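Long-range contacts in chaperone CupB2 (Pseudomonas aeruginosa, PDB 3Q48), which probably acts as a periplasmic folding chaperone for subunits in fimbria assembly: residues S154-L159 against Y183-A188; Q176-T181 against F209-F214; V190-D195 against A226-E231. One frame throughout, in Å; residues are numbered along the deposited sequence.

Contact 2 pairs strands 175-179 and 210-214 in one sheet of the immunoglobulin-like C-terminal domain of CupB2; contact 3 pairs strands 185-194 and 227-233 in the other, with centres about 16 Å apart. Phe214 of the first sheet meets Val190 of the second, CE1 of Phe214 lying 3.7 Å from CG2 of Val190. Contact 1 lays the turn 154-159 against the start of strand 185-194, its centre about 9 Å from that of contact 2 and about 15 Å from that of contact 3. Leu159 packs on Val177 and Asn179, whereas Ala156 O meets Tyr230 OH at 2.5 Å, a probable hydrogen bond.

Contact 1 of 3, residues S154-L159 against Y183-A188; sequences SAAGKL and YYVSFA
Leu159 and Val185 reach toward each other tip to tip, with CD1 of the leucine 3.8 Å from CG1 of the valine. The same CD1 also meets the far end of Phe187, 3.7 Å from its CZ, so one methyl group serves two residues of one strand. Val185 divides its two branches between neighbours. With CG1 anti to the backbone N (chi1 173°), that methyl faces Leu159 and lies 4.1 Å from Ala156 CB, while CG2 stands at the same distance from Ala155 CB. Ala155 CB in turn approaches the Tyr183 ring obliquely, 3.7 Å from CD2. The contact is thus wholly apolar between the two segments, and all six residues that carry it are buried.

A second shell fixes the turn and the aromatic residue. Lys158 N bonds to Ala155 O at 2.8 Å, which tightens the bend that brings the two alanines and Leu159 to bear on one strand. The hydroxyl of Tyr183 is hydrogen-bonded to Ser151 N, farther back in the same loop. Farther out, Val185 and Phe187 are bonded through their backbones to strand 197-206, and both side chains touch Val232 of strand 227-233. Touching strand 175-179 of one sheet and strands 185-194 and 227-233 of the other, the turn is wedged between the two sheets of the sandwich.

Contact 2 of 3, residues Q176-T181 against F209-F214; sequences QVNNPT and FSTKEF
Phe209 lays one face of its ring over Thr181 O, which sits 3.4 Å above the plane at its centre. This overlap closes one end of an antiparallel strand pair in the immunoglobulin-like C-terminal domain, where strand 210-214 forms an outer edge of its three-stranded sheet. The backbones meet through hydrogen-bonded Val177 and Lys212, flanked by the non-hydrogen-bonded pairs Gln176-Glu213 and Asn178-Thr211. Val177 N binds Lys212 O at 2.9 Å, and Asn179 N reaches Ser210 O at the same distance.

On the face of Val177, its CG1 takes the crowded position between backbone N and carbonyl carbon (chi1 62°); there it lies 3.7 Å from Lys212 CB and also meets the edge of the Phe214 ring. On the opposite face, with Gln176, Thr211 and Glu213, Asn178 ND2 lies beside Thr211 CG2 and makes a weak bond to Ser210 O. Beyond it, Gln176 and Glu213 lie side by side, pointing the same way, their amide and carboxylate planes 74° apart. Gln176 NE2 donates to Glu213 OE2 at 2.7 Å, with OE2 near the amide plane but NE2 approaching from above the carboxylate plane, 54° out of it.

Contact 3 of 3, residues V190-D195 against A226-E231; sequences VELIVD and ASVRYE
Val190 and Val228 meet on the buried face of an antiparallel strand pair, CG1 of the first lying 4.0 Å from CG2 of the second. This is the dense side of the contact. Val228 CG2 is anti to the backbone N, and it also approaches Glu191 O to 3.4 Å, so the methyl touches both the Val190 side chain and the backbone of the partner strand. Leu192 CD2 makes a wider approach to the same methyl, and Val194 CG2 packs on Ala226. Trp161 of strand 160-163, in the facing sheet, touches Val190 and Val228, so this face forms part of the core of the immunoglobulin-like sandwich.

Between the strands, two hydrogen-bonded pairs hold the register. Arg229 N donates to Glu191 O in a short, nearly straight bond of 2.7 Å and 172°, whereas the return bond from Glu191 N to Arg229 O is more bent, at 132°. Ile193 N to Ser227 O and Ser227 N to Ile193 O form a more even pair, each 3.1 Å long.

The other face, carrying Glu191, Ile193, Ser227 and Arg229, is more exposed and more polar. Ile193 CD1 sits 3.6 Å above the plane of the Arg229 guanidinium, offset toward its rim. Glu191 crosses the aliphatic part of the same arginine, with OE1 3.9 Å from CD, but its carboxylate makes no salt bridge to the guanidinium; the nearest charged-group approach is Glu191 OE1 to Arg229 NE at 5.1 Å. Arg229 NE pairs instead with Asp243 of strand 239-245, and Glu231 with Arg239. One water donates to both Glu191 OE1 and Glu231 OE2, a bridge that would be expected to ease the repulsion between the two carboxylates.

Contact 1 of 3, residues S154-L159 against Y183-A188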
ATOM      1  N   SER A 154      -0.764  16.027   0.076  1.00 36.21           N
ATOM      2  CA  SER A 154       0.349  16.933  -0.115  1.00 35.55           C
ATOM      3  C   SER A 154       1.698  16.242   0.029  1.00 33.53           C
ATOM      4  O   SER A 154       2.755  16.846  -0.235  1.00 33.18           O
ATOM      5  CB  SER A 154       0.269  18.078   0.890  1.00 37.96           C
ATOM      6  OG  SER A 154      -1.034  18.664   0.903  1.00 43.00           O
ATOM      7  N   ALA A 155       1.680  14.982   0.432  1.00 30.51           N
ATOM      8  CA  ALA A 155       2.903  14.390   0.932  1.00 30.22           C
ATOM      9  C   ALA A 155       3.973  14.195  -0.151  1.00 30.57           C
ATOM     10  O   ALA A 155       5.154  14.590   0.031  1.00 31.32           O
ATOM     11  CB  ALA A 155       2.614  13.109   1.679  1.00 28.22           C
ATOM     12  N   ALA A 156       3.566  13.598  -1.277  1.00 30.19           N
ATOM     13  CA  ALA A 156       4.519  13.230  -2.339  1.00 29.90           C
ATOM     14  C   ALA A 156       5.309  14.471  -2.756  1.00 30.92           C
ATOM     15  O   ALA A 156       6.490  14.366  -3.131  1.00 31.40           O
ATOM     16  CB  ALA A 156       3.795  12.657  -3.530  1.00 29.09           C
ATOM     17  N   GLY A 157       4.661  15.633  -2.676  1.00 30.54           N
ATOM     18  CA  GLY A 157       5.325  16.876  -3.038  1.00 31.86           C
ATOM     19  C   GLY A 157       6.259  17.502  -1.994  1.00 33.13           C
ATOM     20  O   GLY A 157       6.777  18.601  -2.242  1.00 34.48           O
ATOM     21  N   LYS A 158       6.467  16.863  -0.832  1.00 32.23           N
ATOM     22  CA  LYS A 158       7.415  17.414   0.149  1.00 33.26           C
ATOM     23  C   LYS A 158       8.654  16.531   0.235  1.00 32.72           C
ATOM     24  O   LYS A 158       9.538  16.740   1.037  1.00 33.85           O
ATOM     25  CB  LYS A 158       6.774  17.619   1.543  1.00 33.66           C
ATOM     26  CG  LYS A 158       5.514  18.457   1.500  1.00 34.81           C
ATOM     27  CD  LYS A 158       4.784  18.537   2.851  1.00 37.09           C
ATOM     28  CE  LYS A 158       3.320  18.999   2.590  1.00 36.97           C
ATOM     29  NZ  LYS A 158       2.594  19.572   3.764  1.00 36.84           N
ATOM     30  N   LEU A 159       8.688  15.501  -0.577  1.00 32.37           N
ATOM     31  CA  LEU A 159       9.853  14.639  -0.631  1.00 32.33           C
ATOM     32  C   LEU A 159      11.022  15.470  -1.124  1.00 33.35           C
ATOM     33  O   LEU A 159      10.846  16.337  -1.965  1.00 34.18           O
ATOM     34  CB  LEU A 159       9.571  13.469  -1.574  1.00 30.85           C
ATOM     35  CG  LEU A 159       8.355  12.695  -1.110  1.00 29.28           C
ATOM     36  CD1 LEU A 159       8.031  11.611  -2.120  1.00 29.30           C
ATOM     37  CD2 LEU A 159       8.611  12.086   0.266  1.00 24.08           C
ATOM     38  N   TYR A 183       3.229  10.177   6.330  1.00 26.05           N
ATOM     39  CA  TYR A 183       2.496   9.271   5.430  1.00 23.29           C
ATOM     40  C   TYR A 183       3.433   8.372   4.673  1.00 23.45           C
ATOM     41  O   TYR A 183       4.523   8.773   4.303  1.00 24.10           O
ATOM     42  CB  TYR A 183       1.714  10.069   4.404  1.00 22.99           C
ATOM     43  CG  TYR A 183       0.849  11.117   5.000  1.00 22.66           C
ATOM     44  CD1 TYR A 183      -0.433  10.803   5.462  1.00 22.79           C
ATOM     45  CD2 TYR A 183       1.304  12.440   5.116  1.00 21.77           C
ATOM     46  CE1 TYR A 183      -1.269  11.783   6.058  1.00 21.80           C
ATOM     47  CE2 TYR A 183       0.510  13.402   5.723  1.00 23.24           C
ATOM     48  CZ  TYR A 183      -0.771  13.069   6.180  1.00 25.74           C
ATOM     49  OH  TYR A 183      -1.547  14.055   6.755  1.00 33.11           O
ATOM     50  N   TYR A 184       2.998   7.156   4.395  1.00 22.27           N
ATOM     51  CA  TYR A 184       3.701   6.356   3.407  1.00 22.04           C
ATOM     52  C   TYR A 184       3.512   7.058   2.074  1.00 22.75           C
ATOM     53  O   TYR A 184       2.479   7.737   1.843  1.00 23.86           O
ATOM     54  CB  TYR A 184       3.154   4.902   3.383  1.00 20.76           C
ATOM     55  CG  TYR A 184       3.607   4.115   4.619  1.00 19.36           C
ATOM     56  CD1 TYR A 184       4.752   3.325   4.580  1.00 18.59           C
ATOM     57  CD2 TYR A 184       2.917   4.218   5.834  1.00 17.45           C
ATOM     58  CE1 TYR A 184       5.193   2.644   5.745  1.00 22.05           C
ATOM     59  CE2 TYR A 184       3.327   3.556   6.966  1.00 19.25           C
ATOM     60  CZ  TYR A 184       4.471   2.778   6.924  1.00 22.16           C
ATOM     61  OH  TYR A 184       4.905   2.141   8.066  1.00 25.30           O
ATOM     62  N   VAL A 185       4.503   6.947   1.200  1.00 22.83           N
ATOM     63  CA  VAL A 185       4.330   7.434  -0.142  1.00 21.71           C
ATOM     64  C   VAL A 185       4.712   6.288  -1.009  1.00 21.85           C
ATOM     65  O   VAL A 185       5.815   5.799  -0.910  1.00 23.97           O
ATOM     66  CB  VAL A 185       5.214   8.688  -0.383  1.00 23.43           C
ATOM     67  CG1 VAL A 185       5.188   9.171  -1.957  1.00 22.38           C
ATOM     68  CG2 VAL A 185       4.783   9.795   0.571  1.00 19.95           C
ATOM     69  N   SER A 186       3.790   5.812  -1.824  1.00 21.66           N
ATOM     70  CA  SER A 186       4.060   4.680  -2.730  1.00 22.18           C
ATOM     71  C   SER A 186       4.328   5.167  -4.138  1.00 22.16           C
ATOM     72  O   SER A 186       3.529   5.929  -4.683  1.00 22.25           O
ATOM     73  CB  SER A 186       2.862   3.715  -2.753  1.00 21.60           C
ATOM     74  OG  SER A 186       2.640   3.255  -1.435  1.00 23.78           O
ATOM     75  N   PHE A 187       5.438   4.729  -4.708  1.00 22.39           N
ATOM     76  CA  PHE A 187       5.824   5.115  -6.059  1.00 23.96           C
ATOM     77  C   PHE A 187       5.500   4.023  -7.076  1.00 24.45           C
ATOM     78  O   PHE A 187       5.963   2.878  -6.900  1.00 25.89           O
ATOM     79  CB  PHE A 187       7.334   5.368  -6.151  1.00 23.78           C
ATOM     80  CG  PHE A 187       7.852   6.359  -5.161  1.00 24.07           C
ATOM     81  CD1 PHE A 187       7.811   7.723  -5.433  1.00 23.42           C
ATOM     82  CD2 PHE A 187       8.454   5.923  -3.972  1.00 25.32           C
ATOM     83  CE1 PHE A 187       8.301   8.644  -4.500  1.00 24.33           C
ATOM     84  CE2 PHE A 187       8.965   6.841  -3.043  1.00 24.51           C
ATOM     85  CZ  PHE A 187       8.889   8.197  -3.306  1.00 24.67           C
ATOM     86  N   ALA A 188       4.761   4.362  -8.136  1.00 23.54           N
ATOM     87  CA  ALA A 188       4.566   3.427  -9.241  1.00 23.34           C
ATOM     88  C   ALA A 188       5.762   3.459 -10.159  1.00 24.28           C
ATOM     89  O   ALA A 188       5.997   2.501 -10.922  1.00 25.19           O
ATOM     90  CB  ALA A 188       3.286   3.751 -10.037  1.00 23.11           C
TER

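Contact 2 of 3, residues Q176-T181 against F209-F214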
ATOM      1  N   GLN A 176      18.605   9.404  -3.448  1.00 39.86           N
ATOM      2  CA  GLN A 176      17.900   9.207  -2.203  1.00 38.51           C
ATOM      3  C   GLN A 176      16.727  10.157  -2.145  1.00 36.41           C
ATOM      4  O   GLN A 176      16.819  11.302  -2.583  1.00 35.48           O
ATOM      5  CB  GLN A 176      18.851   9.409  -1.011  1.00 39.28           C
ATOM      6  CG  GLN A 176      18.166   9.326   0.315  1.00 41.84           C
ATOM      7  CD  GLN A 176      19.122   9.463   1.498  1.00 46.76           C
ATOM      8  OE1 GLN A 176      19.656  10.545   1.757  1.00 47.04           O
ATOM      9  NE2 GLN A 176      19.300   8.368   2.252  1.00 49.10           N
ATOM     10  N   VAL A 177      15.606   9.649  -1.643  1.00 34.91           N
ATOM     11  CA  VAL A 177      14.475  10.499  -1.292  1.00 32.93           C
ATOM     12  C   VAL A 177      14.355  10.559   0.214  1.00 33.02           C
ATOM     13  O   VAL A 177      14.548   9.551   0.894  1.00 32.42           O
ATOM     14  CB  VAL A 177      13.185   9.975  -1.906  1.00 31.43           C
ATOM     15  CG1 VAL A 177      12.861   8.597  -1.378  1.00 29.60           C
ATOM     16  CG2 VAL A 177      12.075  10.943  -1.647  1.00 30.82           C
ATOM     17  N   ASN A 178      14.058  11.745   0.741  1.00 33.54           N
ATOM     18  CA  ASN A 178      13.728  11.875   2.165  1.00 33.63           C
ATOM     19  C   ASN A 178      12.270  12.229   2.321  1.00 31.94           C
ATOM     20  O   ASN A 178      11.804  13.204   1.755  1.00 31.31           O
ATOM     21  CB  ASN A 178      14.616  12.882   2.914  1.00 35.26           C
ATOM     22  CG  ASN A 178      14.192  13.072   4.418  1.00 39.22           C
ATOM     23  OD1 ASN A 178      13.944  14.211   4.836  1.00 46.25           O
ATOM     24  ND2 ASN A 178      14.117  11.974   5.211  1.00 37.29           N
ATOM     25  N   ASN A 179      11.571  11.394   3.082  1.00 30.68           N
ATOM     26  CA  ASN A 179      10.166  11.580   3.396  1.00 29.27           C
ATOM     27  C   ASN A 179      10.022  12.124   4.821  1.00 30.16           C
ATOM     28  O   ASN A 179       9.964  11.353   5.802  1.00 29.03           O
ATOM     29  CB  ASN A 179       9.380  10.278   3.266  1.00 27.46           C
ATOM     30  CG  ASN A 179       7.869  10.467   3.529  1.00 26.21           C
ATOM     31  OD1 ASN A 179       7.351  11.613   3.570  1.00 21.66           O
ATOM     32  ND2 ASN A 179       7.157   9.343   3.663  1.00 19.41           N
ATOM     33  N   PRO A 180       9.908  13.451   4.905  1.00 30.29           N
ATOM     34  CA  PRO A 180       9.819  14.193   6.119  1.00 31.33           C
ATOM     35  C   PRO A 180       8.326  14.373   6.524  1.00 31.45           C
ATOM     36  O   PRO A 180       7.987  15.350   7.194  1.00 34.40           O
ATOM     37  CB  PRO A 180      10.484  15.531   5.722  1.00 30.24           C
ATOM     38  CG  PRO A 180       9.959  15.732   4.294  1.00 30.70           C
ATOM     39  CD  PRO A 180       9.784  14.332   3.716  1.00 30.19           C
ATOM     40  N   THR A 181       7.463  13.442   6.136  1.00 29.13           N
ATOM     41  CA  THR A 181       6.029  13.540   6.383  1.00 28.26           C
ATOM     42  C   THR A 181       5.502  12.338   7.200  1.00 27.92           C
ATOM     43  O   THR A 181       6.213  11.331   7.355  1.00 27.70           O
ATOM     44  CB  THR A 181       5.185  13.544   5.020  1.00 27.46           C
ATOM     45  OG1 THR A 181       5.058  12.200   4.514  1.00 25.89           O
ATOM     46  CG2 THR A 181       5.794  14.444   3.973  1.00 24.91           C
ATOM     47  N   PHE A 209       8.823   9.706   7.777  1.00 28.95           N
ATOM     48  CA  PHE A 209      10.017  10.069   8.512  1.00 31.82           C
ATOM     49  C   PHE A 209      11.201   9.111   8.198  1.00 32.58           C
ATOM     50  O   PHE A 209      12.006   8.764   9.082  1.00 34.20           O
ATOM     51  CB  PHE A 209       9.678  10.191  10.005  1.00 31.84           C
ATOM     52  CG  PHE A 209       8.478  11.078  10.285  1.00 32.87           C
ATOM     53  CD1 PHE A 209       8.462  12.422   9.887  1.00 33.23           C
ATOM     54  CD2 PHE A 209       7.364  10.579  10.998  1.00 33.73           C
ATOM     55  CE1 PHE A 209       7.355  13.276  10.190  1.00 32.09           C
ATOM     56  CE2 PHE A 209       6.244  11.403  11.279  1.00 32.30           C
ATOM     57  CZ  PHE A 209       6.240  12.758  10.860  1.00 32.29           C
ATOM     58  N   SER A 210      11.301   8.708   6.930  1.00 32.08           N
ATOM     59  CA  SER A 210      12.363   7.783   6.478  1.00 33.03           C
ATOM     60  C   SER A 210      12.971   8.184   5.150  1.00 32.60           C
ATOM     61  O   SER A 210      12.522   9.118   4.511  1.00 32.38           O
ATOM     62  CB  SER A 210      11.872   6.359   6.337  1.00 32.28           C
ATOM     63  OG  SER A 210      11.149   5.945   7.476  1.00 36.82           O
ATOM     64  N   THR A 211      14.014   7.470   4.768  1.00 33.36           N
ATOM     65  CA  THR A 211      14.707   7.714   3.518  1.00 34.65           C
ATOM     66  C   THR A 211      14.693   6.438   2.684  1.00 34.83           C
ATOM     67  O   THR A 211      14.834   5.330   3.230  1.00 36.24           O
ATOM     68  CB  THR A 211      16.170   8.048   3.776  1.00 35.54           C
ATOM     69  OG1 THR A 211      16.699   6.992   4.568  1.00 36.65           O
ATOM     70  CG2 THR A 211      16.346   9.397   4.510  1.00 34.67           C
ATOM     71  N   LYS A 212      14.540   6.569   1.373  1.00 34.54           N
ATOM     72  CA  LYS A 212      14.712   5.435   0.498  1.00 34.90           C
ATOM     73  C   LYS A 212      15.815   5.735  -0.518  1.00 36.52           C
ATOM     74  O   LYS A 212      15.967   6.863  -0.975  1.00 35.96           O
ATOM     75  CB  LYS A 212      13.392   5.134  -0.198  1.00 34.36           C
ATOM     76  CG  LYS A 212      13.370   3.794  -0.912  1.00 35.08           C
ATOM     77  CD  LYS A 212      12.129   3.625  -1.766  1.00 36.94           C
ATOM     78  CE  LYS A 212      12.219   2.298  -2.567  1.00 41.32           C
ATOM     79  NZ  LYS A 212      12.197   1.093  -1.644  1.00 41.82           N
ATOM     80  N   GLU A 213      16.590   4.716  -0.868  1.00 39.67           N
ATOM     81  CA  GLU A 213      17.641   4.845  -1.876  1.00 43.23           C
ATOM     82  C   GLU A 213      17.246   4.140  -3.178  1.00 43.88           C
ATOM     83  O   GLU A 213      16.593   3.090  -3.150  1.00 43.01           O
ATOM     84  CB  GLU A 213      18.989   4.333  -1.347  1.00 44.73           C
ATOM     85  CG  GLU A 213      19.774   5.358  -0.537  1.00 49.97           C
ATOM     86  CD  GLU A 213      19.721   5.110   0.981  1.00 59.11           C
ATOM     87  OE1 GLU A 213      20.511   4.249   1.463  1.00 63.13           O
ATOM     88  OE2 GLU A 213      18.907   5.779   1.695  1.00 60.13           O
ATOM     89  N   PHE A 214      17.530   4.767  -4.301  1.00 45.64           N
ATOM     90  CA  PHE A 214      17.253   4.176  -5.588  1.00 47.35           C
ATOM     91  C   PHE A 214      18.584   4.134  -6.319  1.00 50.66           C
ATOM     92  O   PHE A 214      19.356   5.050  -6.244  1.00 50.76           O
ATOM     93  CB  PHE A 214      16.285   5.025  -6.391  1.00 45.70           C
ATOM     94  CG  PHE A 214      14.936   5.195  -5.788  1.00 42.24           C
ATOM     95  CD1 PHE A 214      13.900   4.389  -6.154  1.00 39.35           C
ATOM     96  CD2 PHE A 214      14.679   6.208  -4.918  1.00 36.31           C
ATOM     97  CE1 PHE A 214      12.667   4.576  -5.624  1.00 36.93           C
ATOM     98  CE2 PHE A 214      13.462   6.376  -4.397  1.00 35.14           C
ATOM     99  CZ  PHE A 214      12.456   5.581  -4.752  1.00 35.02           C
TER

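Contact 3 of 3, residues V190-D195 against A226-E231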
ATOM      1  N   VAL A 190       9.800   5.775 -10.665  1.00 24.09           N
ATOM      2  CA  VAL A 190      10.727   6.842 -10.338  1.00 23.39           C
ATOM      3  C   VAL A 190      11.710   6.854 -11.476  1.00 24.74           C
ATOM      4  O   VAL A 190      12.150   5.815 -11.921  1.00 25.24           O
ATOM      5  CB  VAL A 190      11.473   6.519  -9.023  1.00 23.94           C
ATOM      6  CG1 VAL A 190      12.601   7.572  -8.689  1.00 20.95           C
ATOM      7  CG2 VAL A 190      10.467   6.400  -7.909  1.00 22.59           C
ATOM      8  N   GLU A 191      12.053   8.034 -11.961  1.00 26.51           N
ATOM      9  CA  GLU A 191      12.860   8.155 -13.160  1.00 28.88           C
ATOM     10  C   GLU A 191      13.753   9.342 -12.995  1.00 30.14           C
ATOM     11  O   GLU A 191      13.308  10.377 -12.467  1.00 30.10           O
ATOM     12  CB  GLU A 191      11.987   8.384 -14.419  1.00 29.20           C
ATOM     13  CG  GLU A 191      10.829   7.435 -14.577  1.00 31.87           C
ATOM     14  CD  GLU A 191      10.009   7.672 -15.828  1.00 36.38           C
ATOM     15  OE1 GLU A 191       9.655   8.819 -16.143  1.00 39.75           O
ATOM     16  OE2 GLU A 191       9.697   6.687 -16.504  1.00 37.08           O
ATOM     17  N   LEU A 192      14.993   9.172 -13.466  1.00 31.75           N
ATOM     18  CA  LEU A 192      15.962  10.247 -13.697  1.00 33.26           C
ATOM     19  C   LEU A 192      15.798  10.715 -15.130  1.00 33.74           C
ATOM     20  O   LEU A 192      15.663   9.885 -16.029  1.00 33.97           O
ATOM     21  CB  LEU A 192      17.414   9.757 -13.481  1.00 33.85           C
ATOM     22  CG  LEU A 192      17.757   9.242 -12.071  1.00 36.36           C
ATOM     23  CD1 LEU A 192      19.268   9.147 -11.846  1.00 39.71           C
ATOM     24  CD2 LEU A 192      17.110  10.141 -10.990  1.00 38.42           C
ATOM     25  N   ILE A 193      15.834  12.041 -15.339  1.00 34.52           N
ATOM     26  CA  ILE A 193      15.645  12.652 -16.664  1.00 34.79           C
ATOM     27  C   ILE A 193      16.747  13.665 -16.933  1.00 36.86           C
ATOM     28  O   ILE A 193      17.062  14.482 -16.072  1.00 37.33           O
ATOM     29  CB  ILE A 193      14.225  13.303 -16.764  1.00 34.34           C
ATOM     30  CG1 ILE A 193      13.145  12.216 -16.658  1.00 32.62           C
ATOM     31  CG2 ILE A 193      14.042  14.066 -18.050  1.00 34.08           C
ATOM     32  CD1 ILE A 193      11.803  12.679 -16.971  1.00 34.49           C
ATOM     33  N   VAL A 194      17.360  13.596 -18.109  1.00 38.91           N
ATOM     34  CA  VAL A 194      18.383  14.560 -18.505  1.00 40.91           C
ATOM     35  C   VAL A 194      18.194  14.861 -19.948  1.00 42.53           C
ATOM     36  O   VAL A 194      18.444  13.981 -20.765  1.00 43.94           O
ATOM     37  CB  VAL A 194      19.831  14.024 -18.365  1.00 41.31           C
ATOM     38  CG1 VAL A 194      20.816  15.179 -18.554  1.00 42.02           C
ATOM     39  CG2 VAL A 194      20.047  13.379 -16.996  1.00 41.03           C
ATOM     40  N   ASP A 195      17.790  16.096 -20.280  1.00 43.57           N
ATOM     41  CA  ASP A 195      17.502  16.499 -21.679  1.00 45.42           C
ATOM     42  C   ASP A 195      16.564  15.527 -22.423  1.00 43.91           C
ATOM     43  O   ASP A 195      16.820  15.193 -23.569  1.00 45.09           O
ATOM     44  CB  ASP A 195      18.788  16.706 -22.508  1.00 47.69           C
ATOM     45  CG  ASP A 195      19.598  17.942 -22.078  1.00 52.96           C
ATOM     46  OD1 ASP A 195      19.207  18.665 -21.118  1.00 55.17           O
ATOM     47  OD2 ASP A 195      20.665  18.184 -22.713  1.00 59.12           O
ATOM     48  N   ALA A 226      20.466  16.231 -13.868  1.00 52.21           N
ATOM     49  CA  ALA A 226      19.274  15.406 -13.634  1.00 48.72           C
ATOM     50  C   ALA A 226      18.159  16.069 -12.836  1.00 46.86           C
ATOM     51  O   ALA A 226      18.369  16.900 -11.934  1.00 47.76           O
ATOM     52  CB  ALA A 226      19.662  14.086 -13.004  1.00 47.86           C
ATOM     53  N   SER A 227      16.952  15.705 -13.228  1.00 44.19           N
ATOM     54  CA  SER A 227      15.733  16.051 -12.546  1.00 41.07           C
ATOM     55  C   SER A 227      15.184  14.698 -12.135  1.00 38.02           C
ATOM     56  O   SER A 227      15.541  13.688 -12.728  1.00 38.48           O
ATOM     57  CB  SER A 227      14.814  16.690 -13.567  1.00 41.66           C
ATOM     58  OG  SER A 227      13.614  17.112 -12.958  1.00 46.09           O
ATOM     59  N   VAL A 228      14.330  14.626 -11.134  1.00 34.84           N
ATOM     60  CA  VAL A 228      13.662  13.358 -10.864  1.00 31.79           C
ATOM     61  C   VAL A 228      12.169  13.453 -11.235  1.00 30.06           C
ATOM     62  O   VAL A 228      11.526  14.455 -10.917  1.00 30.40           O
ATOM     63  CB  VAL A 228      13.890  12.848  -9.377  1.00 31.14           C
ATOM     64  CG1 VAL A 228      13.242  13.766  -8.347  1.00 29.33           C
ATOM     65  CG2 VAL A 228      13.320  11.451  -9.203  1.00 30.13           C
ATOM     66  N   ARG A 229      11.603  12.417 -11.863  1.00 27.79           N
ATOM     67  CA  ARG A 229      10.146  12.412 -12.149  1.00 25.38           C
ATOM     68  C   ARG A 229       9.556  11.201 -11.504  1.00 24.26           C
ATOM     69  O   ARG A 229      10.048  10.072 -11.715  1.00 23.25           O
ATOM     70  CB  ARG A 229       9.877  12.340 -13.649  1.00 26.19           C
ATOM     71  CG  ARG A 229       8.406  12.122 -14.037  1.00 25.69           C
ATOM     72  CD  ARG A 229       8.210  12.352 -15.551  1.00 25.22           C
ATOM     73  NE  ARG A 229       8.481  13.735 -15.917  1.00 27.61           N
ATOM     74  CZ  ARG A 229       8.399  14.239 -17.146  1.00 28.93           C
ATOM     75  NH1 ARG A 229       8.046  13.471 -18.175  1.00 26.51           N
ATOM     76  NH2 ARG A 229       8.692  15.529 -17.345  1.00 29.13           N
ATOM     77  N   TYR A 230       8.510  11.401 -10.705  1.00 22.50           N
ATOM     78  CA  TYR A 230       7.973  10.282 -10.010  1.00 22.06           C
ATOM     79  C   TYR A 230       6.460  10.282  -9.931  1.00 23.55           C
ATOM     80  O   TYR A 230       5.829  11.355  -9.885  1.00 24.78           O
ATOM     81  CB  TYR A 230       8.615  10.177  -8.619  1.00 22.68           C
ATOM     82  CG  TYR A 230       8.470  11.384  -7.703  1.00 22.97           C
ATOM     83  CD1 TYR A 230       7.372  11.502  -6.871  1.00 23.60           C
ATOM     84  CD2 TYR A 230       9.452  12.399  -7.658  1.00 22.50           C
ATOM     85  CE1 TYR A 230       7.235  12.599  -5.989  1.00 24.88           C
ATOM     86  CE2 TYR A 230       9.320  13.514  -6.802  1.00 23.12           C
ATOM     87  CZ  TYR A 230       8.200  13.594  -5.965  1.00 26.25           C
ATOM     88  OH  TYR A 230       8.002  14.654  -5.098  1.00 25.07           O
ATOM     89  N   GLU A 231       5.872   9.078  -9.891  1.00 23.05           N
ATOM     90  CA  GLU A 231       4.437   8.927  -9.864  1.00 23.02           C
ATOM     91  C   GLU A 231       4.078   8.213  -8.609  1.00 23.82           C
ATOM     92  O   GLU A 231       4.678   7.183  -8.294  1.00 24.42           O
ATOM     93  CB  GLU A 231       3.926   8.080 -11.033  1.00 22.31           C
ATOM     94  CG  GLU A 231       4.128   8.713 -12.398  1.00 24.77           C
ATOM     95  CD  GLU A 231       3.447   7.968 -13.555  1.00 27.62           C
ATOM     96  OE1 GLU A 231       2.631   7.047 -13.317  1.00 31.26           O
ATOM     97  OE2 GLU A 231       3.719   8.313 -14.719  1.00 29.96           O
TER
HETATM   98  O   HOH W   1       6.618   9.027 -15.443  1.00 23.73           O